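Local atomic coordinates of endonuclease V (Bacillus subtilis, PDB entry 3GA2), a protein that probably cleaves double-stranded DNA at the second phosphodiester bond 3' to a deoxyinosine, nicking the strand for repair of deaminated bases with magnesium as cofactor. Residues Q21-K25 against H122-M126; I28-I34 against N194-S200; I39-V45 against P110-D116; C61-I65 against L221-T226; K149-C153 against I168-G172. The protein carries 1 engineered substitution. Residues are numbered along the deposited sequence.

In the fold
The RNase H-like fold of this enzyme is built on a mixed sheet, and contacts 3, 4 and 5 all reach it. Contacts 3 and 4 lie side by side, their centres 11 Å apart, because strands 41-52 and 55-66 are neighbours: Gly44 N lies 2.8 Å from Ile63 O, and Thr42 O 2.9 Å from Ile65 N. Contact 3 holds Asp116, a predicted magnesium ligand, and contact 4 brings Ala222 to about 4 Å (side chain to side chain) from the other, Asp46. Contact 5, at the far edge of the sheet, is centred 31 Å from contact 4. Contact 1 touches contact 5 through Ile150 and contact 2 through Ile28, while contact 2 reaches contact 3 where Ile34 meets Ile39.

Contact 1: residues Q21-K25 against H122-M126; sequences QFNLK and HYNHM
Asn124, Met126 (selenomethionine) and Lys25 bury the most surface where the C-terminal part of helix 14-25 meets the irregular loop 122-126. The backbones come closest at Gln21 and Met126, with CA atoms 6.4 Å apart. Lys25 N donates to Gln21 O at 2.7 Å; in the loop His125 N (phi/psi 51/28°) donates to His122 O at 2.8 Å. Asn124 OD1 accepts from Lys25 NZ at 2.6 Å, the lysine chain running t, t, p, t, and Asn124 ND2 sits over one face of the Phe22 ring, 3.2 Å from Phe22 CE1. The Met126 side chain (chi1 -149°, chi2 p, chi3 t) runs along Gln21 and Leu24: Met126 CG lies 3.9 Å from Gln21 CG, and Met126 CE 3.5 Å from Leu24 CB. A water bridges Gln21 NE2 (2.8 Å) and Met126 O (2.9 Å). The contact is polar at Asn124 and apolar at the Met126 side chain. Leu24 and Met126 continue onto His131 and Phe134 of helix 128-136, uniting the loop and two helices.

Contact 2: residues I28-I34 against N194-S200; sequences INLSPTI and NYIDLDS
A helix N-cap organises this contact: Asp197 precedes helix 198-207, and Asp197 OD1 accepts from Ser200 N and Ser200 OG, both at 2.6 Å. Asp197 OD2 accepts from Thr33 OG1 at 2.9 Å, while Ser200 OG (chi1 m) accepts from Ile34 N at 2.9 Å. Loop 28-34, not a regular strand, lies beside 194-197 and the first turn of the helix, CA atoms coming nearest at Leu30 and Asp197 (4.7 Å), Pro32 and Ile196 (4.5 Å), and Ile34 and Ser200 (5.5 Å). Asp197 N donates to Pro32 O at 2.9 Å. The arrangement joins the connection between helix 14-25 and strand 41-52 to the end of strand 188-194, where Tyr195 turns the chain at phi/psi 68/32°. There Asn29 N binds Asn194 OD1 at 2.8 Å, and Tyr195 N makes a weak bond to Asn29 O, also 2.8 Å. Asn29 forms an Asx turn, its OD1 accepting from Ser31 N at 3.2 Å. Ile34 CG2 packs on Ile196 CD1 at 3.4 Å, with Ile204 against both side chains.

Contact 3: residues I39-V45 against P110-D116; sequences INTTAGV and PDVFLFD. Engineered in segment 39-45: Thr42 (natural residue Gly).
Two parallel strands, 41-45 and 113-116, pair in the middle of the mixed sheet, 4.6 Å apart at closest axis approach and crossing at -19°. Ala43, Gly44 and Val45 stand opposite Phe113, Leu114 and Phe115, CA to CA 4.7 to 4.8 Å. Regular parallel bonds run from Ala43 N to Val112 O (2.8 Å), Leu114 N to Ala43 O (2.7 Å), Val45 N to Leu114 O (2.8 Å) and Asp116 N to Val45 O (2.9 Å). At the start of strand 41-45, Asp111 OD2 accepts from Asn40 N (2.8 Å) and Thr41 N (3.1 Å). On one face Ala43 CB covers the Phe113 ring (4.2 Å to its centroid) and Val45 CG2 the Phe115 ring (3.9 Å), both phenylalanines chi1 m, facing helix 128-136. The opposite face carries Leu114 and the engineered Thr42, whose CG2 lies 3.6 Å from Val112 CG1, beside helix 217-235. Asp116, salt-bridged to Lys145, lies close to Asp46; both are predicted magnesium ligands, and such adjacent carboxylates characterise the RNase H-like metal site.

Contact 4: residues C61-I65 against L221-T226; sequences CIIVI and LADLET
Helix 221-226, part of the long helix 217-235, lies across strand 61-65 with its axis 7.5 Å away and its direction at 141° to the strand. The CA atoms come nearest at Ala222 and Ile63, 5.5 Å apart. The helix is regular, with Glu225 N bonded to Leu221 O and Thr226 N to Ala222 O, each at 2.9 Å, and the strand is extended, presenting Cys61, Ile63 and Ile65 to the helix. Leu221 (m, t) points toward the strand: its CB is 4.0 Å from Ile63 CG2, and its CD1 4.5 Å from Ile65 CG2. Ala222 gives the closest backbone approach, its CA 3.4 Å from Ile63 CG1 and its CB 3.7 Å from that same CG1; Ile63 adopts m, m. Asp223 faces away from the strand and forms a salt bridge with Lys145, beside Asp46. One turn after Leu221, Glu225 (t, p) lays its CG 3.4 Å from Cys61 SG and its CB 4.1 Å from Ile63 CD1, while its carboxylate pairs with Lys75 of strand 72-81. Thr226 (p) turns its OG1 back to Asp223 O at 2.6 Å, leaving CG2 3.5 Å from Cys61 CB. The chemistry is thus apolar: Ile63 against Leu221 and Ala222, and Cys61 against the aliphatic parts of Glu225 and Thr226; the small Ala222 at the closest point is consistent with the short axis distance, near the predicted magnesium ligand Asp46.

Contact 5: residues K149-C153 against I168-G172; sequences KIKGC and IIIDG
Segment 149-153 folds into a type I' beta turn from Ile150 to Cys153, closed by Cys153 N to Ile150 O at 2.9 Å. Its two central residues, Lys151 (phi/psi 61/20°) and Gly152 (72/21°), both have positive phi. Segment 168-172 leaves strand 165-170 after Ile170; Asp171 and Gly172 also have positive phi (58/32° and 76/14°) and link strands 165-170 and 173-179. The backbones stay well apart, Cys153 and Ile170 being nearest at 6.6 Å between CA atoms, so side chains make the contact. Ile170 (m, t) fills the gap: its CD1 meets Ile150 CB at 3.5 Å, its CG2 Lys151 CB at 3.6 Å, and its CG1 Cys153 CB at 3.8 Å. On the outside, the Lys151 chain bends over to Asp171, with CE 3.6 Å from OD2 and NZ 3.7 Å from the same oxygen, a long salt bridge. The type I' turn and the 171-172 connection meet around Ile170, with Ile150 also buried, far from the predicted metal site. Strand 165-170 is an outermost strand of the sheet within the chain; Tyr175 of its antiparallel neighbour 173-179 touches Ile150 and Ile170, and the loop after strand 140-144 packs on the side of the sheet that carries Ile170 and Tyr175.

Contact 1: residues Q21-K25 against H122-M126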
# COMPACT_ATOMS: atom_id res chain seq x y z
N GLN A 21 -11.22 12.86 -2.16
CA GLN A 21 -10.86 11.82 -3.12
C GLN A 21 -10.98 12.32 -4.55
O GLN A 21 -10.07 12.14 -5.36
CB GLN A 21 -11.75 10.58 -2.97
CG GLN A 21 -11.60 9.86 -1.65
CD GLN A 21 -12.31 8.52 -1.64
OE1 GLN A 21 -13.39 8.37 -2.22
NE2 GLN A 21 -11.72 7.55 -0.96
N PHE A 22 -12.11 12.93 -4.87
CA PHE A 22 -12.34 13.43 -6.22
C PHE A 22 -11.32 14.48 -6.65
O PHE A 22 -10.96 14.56 -7.82
CB PHE A 22 -13.77 13.98 -6.34
CG PHE A 22 -14.82 12.91 -6.50
CD1 PHE A 22 -14.73 11.98 -7.54
CD2 PHE A 22 -15.90 12.83 -5.63
CE1 PHE A 22 -15.70 11.00 -7.71
CE2 PHE A 22 -16.88 11.85 -5.79
CZ PHE A 22 -16.78 10.94 -6.84
N ASN A 23 -10.85 15.27 -5.69
CA ASN A 23 -9.86 16.28 -6.00
C ASN A 23 -8.53 15.62 -6.34
O ASN A 23 -7.96 15.85 -7.41
CB ASN A 23 -9.67 17.23 -4.81
CG ASN A 23 -10.80 18.23 -4.69
OD1 ASN A 23 -10.93 18.93 -3.68
ND2 ASN A 23 -11.63 18.32 -5.72
N LEU A 24 -8.04 14.78 -5.44
CA LEU A 24 -6.78 14.09 -5.65
C LEU A 24 -6.82 13.14 -6.84
O LEU A 24 -5.83 12.98 -7.55
CB LEU A 24 -6.38 13.33 -4.39
CG LEU A 24 -6.20 14.20 -3.14
CD1 LEU A 24 -5.89 13.30 -1.95
CD2 LEU A 24 -5.08 15.21 -3.36
N LYS A 25 -7.97 12.51 -7.05
CA LYS A 25 -8.13 11.56 -8.15
C LYS A 25 -7.80 12.20 -9.49
O LYS A 25 -7.31 11.52 -10.39
CB LYS A 25 -9.56 11.02 -8.17
CG LYS A 25 -9.78 9.92 -9.18
CD LYS A 25 -11.13 9.23 -9.01
CE LYS A 25 -12.29 10.16 -9.27
NZ LYS A 25 -13.59 9.44 -9.21
N HIS A 122 -9.39 0.41 -6.99
CA HIS A 122 -10.31 0.84 -5.94
C HIS A 122 -11.51 1.50 -6.59
O HIS A 122 -11.39 2.09 -7.67
CB HIS A 122 -9.57 1.81 -5.01
CG HIS A 122 -10.45 2.46 -4.00
ND1 HIS A 122 -11.14 3.63 -4.25
CD2 HIS A 122 -10.78 2.10 -2.74
CE1 HIS A 122 -11.85 3.95 -3.19
NE2 HIS A 122 -11.65 3.04 -2.26
N TYR A 123 -12.66 1.41 -5.92
CA TYR A 123 -13.92 1.98 -6.40
C TYR A 123 -13.74 3.34 -7.06
O TYR A 123 -14.37 3.65 -8.06
CB TYR A 123 -14.92 2.15 -5.24
CG TYR A 123 -15.24 0.89 -4.47
CD1 TYR A 123 -14.91 0.78 -3.12
CD2 TYR A 123 -15.87 -0.19 -5.08
CE1 TYR A 123 -15.20 -0.38 -2.39
CE2 TYR A 123 -16.17 -1.36 -4.37
CZ TYR A 123 -15.83 -1.44 -3.03
OH TYR A 123 -16.11 -2.60 -2.33
N ASN A 124 -12.89 4.17 -6.47
CA ASN A 124 -12.68 5.49 -7.04
C ASN A 124 -11.20 5.76 -7.30
O ASN A 124 -10.74 6.89 -7.22
CB ASN A 124 -13.27 6.54 -6.09
CG ASN A 124 -13.89 7.70 -6.83
OD1 ASN A 124 -14.60 7.51 -7.82
ND2 ASN A 124 -13.65 8.92 -6.35
N HIS A 125 -10.47 4.69 -7.62
CA HIS A 125 -9.04 4.77 -7.89
C HIS A 125 -8.33 5.51 -6.76
O HIS A 125 -7.30 6.13 -6.97
CB HIS A 125 -8.80 5.49 -9.22
CG HIS A 125 -9.26 4.73 -10.42
ND1 HIS A 125 -9.88 5.33 -11.50
CD2 HIS A 125 -9.19 3.41 -10.72
CE1 HIS A 125 -10.17 4.41 -12.41
NE2 HIS A 125 -9.76 3.24 -11.96
N MSE A 126 -8.89 5.44 -5.56
CA MSE A 126 -8.28 6.17 -4.46
C MSE A 126 -7.94 5.31 -3.24
O MSE A 126 -8.20 5.70 -2.10
CB MSE A 126 -9.19 7.33 -4.07
CG MSE A 126 -8.47 8.54 -3.51
SE MSE A 126 -7.04 9.21 -4.67
CE MSE A 126 -6.03 10.07 -3.29
O HOH W 1 -9.03 7.71 -0.15

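Contact 2: residues I28-I34 against N194-S200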
# COMPACT_ATOMS: atom_id res chain seq x y z
N ILE A 28 -3.93 12.10 -10.40
CA ILE A 28 -3.24 10.83 -10.54
C ILE A 28 -2.46 10.79 -11.84
O ILE A 28 -2.97 11.16 -12.90
CB ILE A 28 -4.24 9.65 -10.52
CG1 ILE A 28 -4.88 9.57 -9.13
CG2 ILE A 28 -3.53 8.35 -10.90
CD1 ILE A 28 -6.01 8.58 -9.01
N ASN A 29 -1.21 10.35 -11.76
CA ASN A 29 -0.36 10.26 -12.93
C ASN A 29 0.38 8.94 -12.97
O ASN A 29 1.33 8.73 -12.20
CB ASN A 29 0.64 11.42 -12.95
CG ASN A 29 1.67 11.25 -14.04
OD1 ASN A 29 1.35 10.89 -15.16
ND2 ASN A 29 2.93 11.51 -13.71
N LEU A 30 -0.04 8.06 -13.87
CA LEU A 30 0.57 6.75 -14.02
C LEU A 30 1.48 6.64 -15.24
O LEU A 30 1.67 5.56 -15.78
CB LEU A 30 -0.52 5.69 -14.11
CG LEU A 30 -1.15 5.15 -12.81
CD1 LEU A 30 -1.06 6.16 -11.69
CD2 LEU A 30 -2.57 4.74 -13.09
N SER A 31 2.04 7.77 -15.67
CA SER A 31 2.91 7.78 -16.84
C SER A 31 4.37 7.44 -16.56
O SER A 31 5.06 6.87 -17.41
CB SER A 31 2.86 9.15 -17.51
OG SER A 31 3.48 10.12 -16.69
N PRO A 32 4.87 7.78 -15.36
CA PRO A 32 6.27 7.48 -15.05
C PRO A 32 6.69 6.02 -15.24
O PRO A 32 6.00 5.09 -14.81
CB PRO A 32 6.39 7.95 -13.60
CG PRO A 32 5.44 9.12 -13.56
CD PRO A 32 4.25 8.56 -14.28
N THR A 33 7.83 5.82 -15.90
CA THR A 33 8.37 4.49 -16.13
C THR A 33 9.58 4.39 -15.22
O THR A 33 10.44 5.27 -15.22
CB THR A 33 8.80 4.29 -17.61
OG1 THR A 33 7.65 4.27 -18.45
CG2 THR A 33 9.55 2.98 -17.78
N ILE A 34 9.65 3.34 -14.42
CA ILE A 34 10.76 3.19 -13.50
C ILE A 34 11.28 1.77 -13.48
O ILE A 34 10.59 0.84 -13.05
CB ILE A 34 10.36 3.66 -12.07
CG1 ILE A 34 11.52 3.49 -11.09
CG2 ILE A 34 9.14 2.89 -11.60
CD1 ILE A 34 11.71 2.08 -10.57
N ASN A 194 0.67 5.63 -7.38
CA ASN A 194 0.67 6.89 -8.12
C ASN A 194 2.10 7.17 -8.56
O ASN A 194 3.05 6.69 -7.94
CB ASN A 194 0.13 8.05 -7.27
CG ASN A 194 -0.17 9.30 -8.10
OD1 ASN A 194 -0.26 9.23 -9.32
ND2 ASN A 194 -0.34 10.44 -7.43
N TYR A 195 2.25 7.91 -9.65
CA TYR A 195 3.57 8.27 -10.17
C TYR A 195 4.37 7.09 -10.73
O TYR A 195 5.60 7.08 -10.65
CB TYR A 195 4.38 8.96 -9.07
CG TYR A 195 3.65 10.09 -8.38
CD1 TYR A 195 3.03 11.09 -9.11
CD2 TYR A 195 3.59 10.16 -6.99
CE1 TYR A 195 2.37 12.15 -8.47
CE2 TYR A 195 2.94 11.21 -6.35
CZ TYR A 195 2.33 12.20 -7.09
OH TYR A 195 1.70 13.24 -6.44
N ILE A 196 3.68 6.12 -11.30
CA ILE A 196 4.34 4.94 -11.85
C ILE A 196 3.34 4.16 -12.71
O ILE A 196 2.15 4.12 -12.39
CB ILE A 196 4.85 4.04 -10.70
CG1 ILE A 196 5.61 2.83 -11.25
CG2 ILE A 196 3.67 3.57 -9.86
CD1 ILE A 196 6.21 1.96 -10.14
N ASP A 197 3.82 3.55 -13.80
CA ASP A 197 2.95 2.78 -14.67
C ASP A 197 2.80 1.33 -14.20
O ASP A 197 3.53 0.87 -13.32
CB ASP A 197 3.44 2.81 -16.13
CG ASP A 197 4.83 2.24 -16.30
OD1 ASP A 197 5.25 1.38 -15.52
OD2 ASP A 197 5.52 2.66 -17.26
N LEU A 198 1.82 0.62 -14.77
CA LEU A 198 1.56 -0.75 -14.38
C LEU A 198 2.74 -1.68 -14.66
O LEU A 198 3.06 -2.56 -13.86
CB LEU A 198 0.32 -1.28 -15.10
CG LEU A 198 -0.14 -2.67 -14.63
CD1 LEU A 198 -0.22 -2.68 -13.10
CD2 LEU A 198 -1.50 -3.01 -15.24
N ASP A 199 3.40 -1.46 -15.79
CA ASP A 199 4.54 -2.28 -16.17
C ASP A 199 5.63 -2.22 -15.12
O ASP A 199 6.18 -3.25 -14.72
CB ASP A 199 5.11 -1.80 -17.50
CG ASP A 199 5.83 -2.89 -18.23
OD1 ASP A 199 5.14 -3.81 -18.72
OD2 ASP A 199 7.07 -2.85 -18.31
N SER A 200 5.96 -1.01 -14.67
CA SER A 200 7.00 -0.84 -13.67
C SER A 200 6.54 -1.40 -12.34
O SER A 200 7.33 -1.99 -11.61
CB SER A 200 7.37 0.64 -13.53
OG SER A 200 7.78 1.19 -14.78

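Contact 3: residues I39-V45 against P110-D116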
# COMPACT_ATOMS: atom_id res chain seq x y z
N ILE A 39 16.69 1.97 -9.23
CA ILE A 39 16.45 2.50 -7.88
C ILE A 39 17.44 2.04 -6.81
O ILE A 39 18.03 0.96 -6.91
CB ILE A 39 15.03 2.17 -7.39
CG1 ILE A 39 14.72 0.69 -7.66
CG2 ILE A 39 14.02 3.11 -8.06
CD1 ILE A 39 13.31 0.27 -7.29
N ASN A 40 17.62 2.88 -5.79
CA ASN A 40 18.54 2.60 -4.70
C ASN A 40 17.86 1.88 -3.53
O ASN A 40 18.45 0.99 -2.91
CB ASN A 40 19.17 3.89 -4.17
CG ASN A 40 19.97 4.64 -5.23
OD1 ASN A 40 20.90 4.09 -5.81
ND2 ASN A 40 19.60 5.90 -5.47
N THR A 41 16.63 2.27 -3.23
CA THR A 41 15.89 1.68 -2.12
C THR A 41 14.39 1.53 -2.42
O THR A 41 13.84 2.21 -3.28
CB THR A 41 16.02 2.55 -0.85
OG1 THR A 41 15.60 3.88 -1.14
CG2 THR A 41 17.46 2.57 -0.37
N THR A 42 13.75 0.61 -1.70
CA THR A 42 12.32 0.40 -1.83
C THR A 42 11.82 0.22 -0.40
O THR A 42 12.51 -0.37 0.44
CB THR A 42 11.97 -0.86 -2.70
OG1 THR A 42 12.22 -2.06 -1.97
CG2 THR A 42 12.79 -0.88 -3.98
N ALA A 43 10.65 0.76 -0.09
CA ALA A 43 10.12 0.63 1.26
C ALA A 43 8.81 -0.14 1.24
O ALA A 43 8.12 -0.19 0.22
CB ALA A 43 9.90 2.02 1.87
N GLY A 44 8.50 -0.75 2.37
CA GLY A 44 7.26 -1.51 2.49
C GLY A 44 6.46 -0.92 3.63
O GLY A 44 7.03 -0.58 4.67
N VAL A 45 5.15 -0.78 3.43
CA VAL A 45 4.29 -0.20 4.44
C VAL A 45 3.14 -1.13 4.80
O VAL A 45 2.49 -1.71 3.92
CB VAL A 45 3.66 1.13 3.95
CG1 VAL A 45 3.01 1.87 5.11
CG2 VAL A 45 4.71 1.99 3.29
N PRO A 110 13.20 6.60 0.63
CA PRO A 110 12.86 5.52 -0.30
C PRO A 110 12.44 6.04 -1.67
O PRO A 110 11.71 7.03 -1.76
CB PRO A 110 11.73 4.79 0.42
CG PRO A 110 12.06 5.01 1.88
CD PRO A 110 12.44 6.48 1.88
N ASP A 111 12.89 5.36 -2.72
CA ASP A 111 12.55 5.75 -4.09
C ASP A 111 11.14 5.29 -4.47
O ASP A 111 10.52 5.85 -5.38
CB ASP A 111 13.53 5.15 -5.11
CG ASP A 111 14.96 5.64 -4.91
OD1 ASP A 111 15.18 6.87 -4.90
OD2 ASP A 111 15.85 4.78 -4.79
N VAL A 112 10.65 4.25 -3.79
CA VAL A 112 9.32 3.71 -4.05
C VAL A 112 8.78 3.02 -2.80
O VAL A 112 9.52 2.39 -2.06
CB VAL A 112 9.33 2.67 -5.21
CG1 VAL A 112 10.26 1.52 -4.86
CG2 VAL A 112 7.92 2.14 -5.46
N PHE A 113 7.47 3.16 -2.57
CA PHE A 113 6.82 2.56 -1.41
C PHE A 113 5.79 1.53 -1.83
O PHE A 113 4.88 1.84 -2.59
CB PHE A 113 6.10 3.62 -0.57
CG PHE A 113 7.02 4.55 0.18
CD1 PHE A 113 7.10 4.49 1.57
CD2 PHE A 113 7.74 5.53 -0.50
CE1 PHE A 113 7.88 5.40 2.28
CE2 PHE A 113 8.52 6.44 0.21
CZ PHE A 113 8.59 6.38 1.60
N LEU A 114 5.93 0.30 -1.34
CA LEU A 114 4.96 -0.74 -1.65
C LEU A 114 4.06 -0.89 -0.42
O LEU A 114 4.54 -1.08 0.70
CB LEU A 114 5.65 -2.07 -1.98
CG LEU A 114 6.45 -2.16 -3.29
CD1 LEU A 114 7.87 -1.65 -3.07
CD2 LEU A 114 6.50 -3.61 -3.76
N PHE A 115 2.75 -0.81 -0.63
CA PHE A 115 1.79 -0.90 0.45
C PHE A 115 1.03 -2.20 0.54
O PHE A 115 0.65 -2.77 -0.48
CB PHE A 115 0.76 0.23 0.32
CG PHE A 115 1.30 1.59 0.58
CD1 PHE A 115 2.12 2.22 -0.35
CD2 PHE A 115 0.98 2.26 1.76
CE1 PHE A 115 2.62 3.50 -0.11
CE2 PHE A 115 1.46 3.54 2.01
CZ PHE A 115 2.28 4.16 1.07
N ASP A 116 0.80 -2.66 1.76
CA ASP A 116 -0.01 -3.85 1.97
C ASP A 116 -1.42 -3.28 1.88
O ASP A 116 -2.05 -2.98 2.90
CB ASP A 116 0.24 -4.47 3.35
CG ASP A 116 -0.61 -5.71 3.58
OD1 ASP A 116 -0.39 -6.42 4.58
OD2 ASP A 116 -1.51 -5.98 2.76
O HOH W 2 17.50 7.77 -4.12

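Contact 4: residues C61-I65 against L221-T226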
# COMPACT_ATOMS: atom_id res chain seq x y z
N CYS A 61 4.17 0.20 10.28
CA CYS A 61 5.59 -0.06 10.17
C CYS A 61 6.05 0.19 8.74
O CYS A 61 5.36 -0.17 7.78
CB CYS A 61 5.94 -1.50 10.53
SG CYS A 61 5.78 -1.95 12.27
N ILE A 62 7.21 0.80 8.61
CA ILE A 62 7.80 1.05 7.31
C ILE A 62 9.16 0.37 7.36
O ILE A 62 9.97 0.63 8.26
CB ILE A 62 7.99 2.56 7.04
CG1 ILE A 62 6.63 3.24 6.91
CG2 ILE A 62 8.81 2.77 5.77
CD1 ILE A 62 6.71 4.74 6.68
N ILE A 63 9.39 -0.53 6.41
CA ILE A 63 10.65 -1.25 6.33
C ILE A 63 11.32 -0.80 5.04
O ILE A 63 10.74 -0.93 3.97
CB ILE A 63 10.43 -2.77 6.24
CG1 ILE A 63 9.51 -3.22 7.37
CG2 ILE A 63 11.77 -3.49 6.30
CD1 ILE A 63 10.07 -2.98 8.76
N VAL A 64 12.53 -0.26 5.15
CA VAL A 64 13.27 0.20 3.98
C VAL A 64 14.37 -0.80 3.67
O VAL A 64 15.13 -1.19 4.56
CB VAL A 64 13.93 1.57 4.24
CG1 VAL A 64 14.54 2.10 2.96
CG2 VAL A 64 12.89 2.56 4.78
N ILE A 65 14.45 -1.26 2.42
CA ILE A 65 15.51 -2.18 2.06
C ILE A 65 16.36 -1.59 0.95
O ILE A 65 15.95 -0.65 0.27
CB ILE A 65 14.96 -3.56 1.58
CG1 ILE A 65 14.15 -3.39 0.29
CG2 ILE A 65 14.09 -4.19 2.68
CD1 ILE A 65 13.96 -4.67 -0.48
N LEU A 221 8.10 -8.10 5.18
CA LEU A 221 8.80 -7.70 6.40
C LEU A 221 7.97 -6.71 7.22
O LEU A 221 7.90 -6.82 8.44
CB LEU A 221 10.17 -7.11 6.05
CG LEU A 221 11.15 -8.17 5.54
CD1 LEU A 221 12.49 -7.56 5.17
CD2 LEU A 221 11.33 -9.25 6.61
N ALA A 222 7.34 -5.75 6.56
CA ALA A 222 6.53 -4.77 7.27
C ALA A 222 5.37 -5.47 7.97
O ALA A 222 5.06 -5.18 9.12
CB ALA A 222 6.01 -3.71 6.31
N ASP A 223 4.72 -6.39 7.27
CA ASP A 223 3.60 -7.13 7.82
C ASP A 223 4.03 -7.88 9.09
O ASP A 223 3.37 -7.78 10.13
CB ASP A 223 3.07 -8.12 6.77
CG ASP A 223 1.78 -8.80 7.20
OD1 ASP A 223 0.97 -8.17 7.91
OD2 ASP A 223 1.58 -9.97 6.81
N LEU A 224 5.13 -8.60 9.01
CA LEU A 224 5.63 -9.34 10.16
C LEU A 224 6.00 -8.40 11.31
O LEU A 224 5.84 -8.75 12.48
CB LEU A 224 6.86 -10.17 9.78
CG LEU A 224 6.66 -11.33 8.80
CD1 LEU A 224 8.02 -11.89 8.40
CD2 LEU A 224 5.82 -12.42 9.45
N GLU A 225 6.48 -7.21 10.98
CA GLU A 225 6.87 -6.25 12.00
C GLU A 225 5.66 -5.65 12.71
O GLU A 225 5.67 -5.46 13.93
CB GLU A 225 7.72 -5.14 11.38
CG GLU A 225 8.32 -4.19 12.38
CD GLU A 225 9.48 -4.78 13.15
OE1 GLU A 225 9.72 -4.34 14.29
OE2 GLU A 225 10.18 -5.68 12.61
N THR A 226 4.61 -5.35 11.96
CA THR A 226 3.39 -4.79 12.53
C THR A 226 2.74 -5.80 13.47
O THR A 226 2.14 -5.43 14.48
CB THR A 226 2.36 -4.42 11.44
OG1 THR A 226 2.02 -5.58 10.68
CG2 THR A 226 2.93 -3.36 10.51

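Contact 5: residues K149-C153 against I168-G172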
# COMPACT_ATOMS: atom_id res chain seq x y z
N LYS A 149 -13.94 -6.54 -5.36
CA LYS A 149 -14.81 -6.64 -6.53
C LYS A 149 -15.53 -5.32 -6.83
O LYS A 149 -16.35 -4.85 -6.04
CB LYS A 149 -15.82 -7.77 -6.33
CG LYS A 149 -16.54 -8.19 -7.60
CD LYS A 149 -17.46 -9.37 -7.35
CE LYS A 149 -18.24 -9.73 -8.60
NZ LYS A 149 -19.33 -10.69 -8.30
N ILE A 150 -15.23 -4.74 -7.99
CA ILE A 150 -15.80 -3.45 -8.39
C ILE A 150 -16.74 -3.55 -9.60
O ILE A 150 -16.43 -4.21 -10.59
CB ILE A 150 -14.67 -2.46 -8.74
CG1 ILE A 150 -13.66 -2.41 -7.59
CG2 ILE A 150 -15.25 -1.07 -9.02
CD1 ILE A 150 -12.35 -1.69 -7.94
N LYS A 151 -17.88 -2.87 -9.53
CA LYS A 151 -18.83 -2.87 -10.64
C LYS A 151 -19.32 -4.28 -10.96
O LYS A 151 -19.80 -4.55 -12.06
CB LYS A 151 -18.16 -2.31 -11.90
CG LYS A 151 -18.67 -0.96 -12.38
CD LYS A 151 -18.35 0.14 -11.40
CE LYS A 151 -18.42 1.50 -12.09
NZ LYS A 151 -19.69 1.67 -12.85
N GLY A 152 -19.18 -5.19 -10.00
CA GLY A 152 -19.61 -6.56 -10.22
C GLY A 152 -18.69 -7.29 -11.17
O GLY A 152 -19.07 -8.29 -11.78
N CYS A 153 -17.46 -6.79 -11.30
CA CYS A 153 -16.49 -7.39 -12.20
C CYS A 153 -15.58 -8.38 -11.48
O CYS A 153 -15.03 -8.07 -10.42
CB CYS A 153 -15.64 -6.30 -12.85
SG CYS A 153 -16.58 -5.23 -13.97
N ILE A 168 -7.16 -6.79 -14.68
CA ILE A 168 -8.50 -6.64 -14.12
C ILE A 168 -9.05 -5.42 -14.84
O ILE A 168 -8.61 -4.30 -14.59
CB ILE A 168 -8.43 -6.38 -12.62
CG1 ILE A 168 -7.72 -7.54 -11.94
CG2 ILE A 168 -9.84 -6.18 -12.06
CD1 ILE A 168 -7.29 -7.25 -10.52
N ILE A 169 -9.99 -5.64 -15.75
CA ILE A 169 -10.55 -4.55 -16.52
C ILE A 169 -12.01 -4.26 -16.16
O ILE A 169 -12.83 -5.17 -16.05
CB ILE A 169 -10.42 -4.84 -18.04
CG1 ILE A 169 -8.97 -5.23 -18.35
CG2 ILE A 169 -10.81 -3.61 -18.84
CD1 ILE A 169 -8.69 -5.51 -19.82
N ILE A 170 -12.31 -2.98 -15.98
CA ILE A 170 -13.65 -2.52 -15.62
C ILE A 170 -13.97 -1.31 -16.50
O ILE A 170 -13.20 -0.35 -16.54
CB ILE A 170 -13.70 -2.12 -14.13
CG1 ILE A 170 -13.29 -3.32 -13.27
CG2 ILE A 170 -15.08 -1.65 -13.74
CD1 ILE A 170 -13.18 -3.00 -11.81
N ASP A 171 -15.09 -1.37 -17.21
CA ASP A 171 -15.48 -0.28 -18.11
C ASP A 171 -14.40 -0.01 -19.15
O ASP A 171 -14.21 1.13 -19.57
CB ASP A 171 -15.74 1.02 -17.33
CG ASP A 171 -16.95 0.92 -16.41
OD1 ASP A 171 -17.97 0.33 -16.83
OD2 ASP A 171 -16.88 1.46 -15.29
N GLY A 172 -13.69 -1.05 -19.56
CA GLY A 172 -12.65 -0.88 -20.57
C GLY A 172 -11.38 -0.23 -20.04
O GLY A 172 -10.54 0.21 -20.82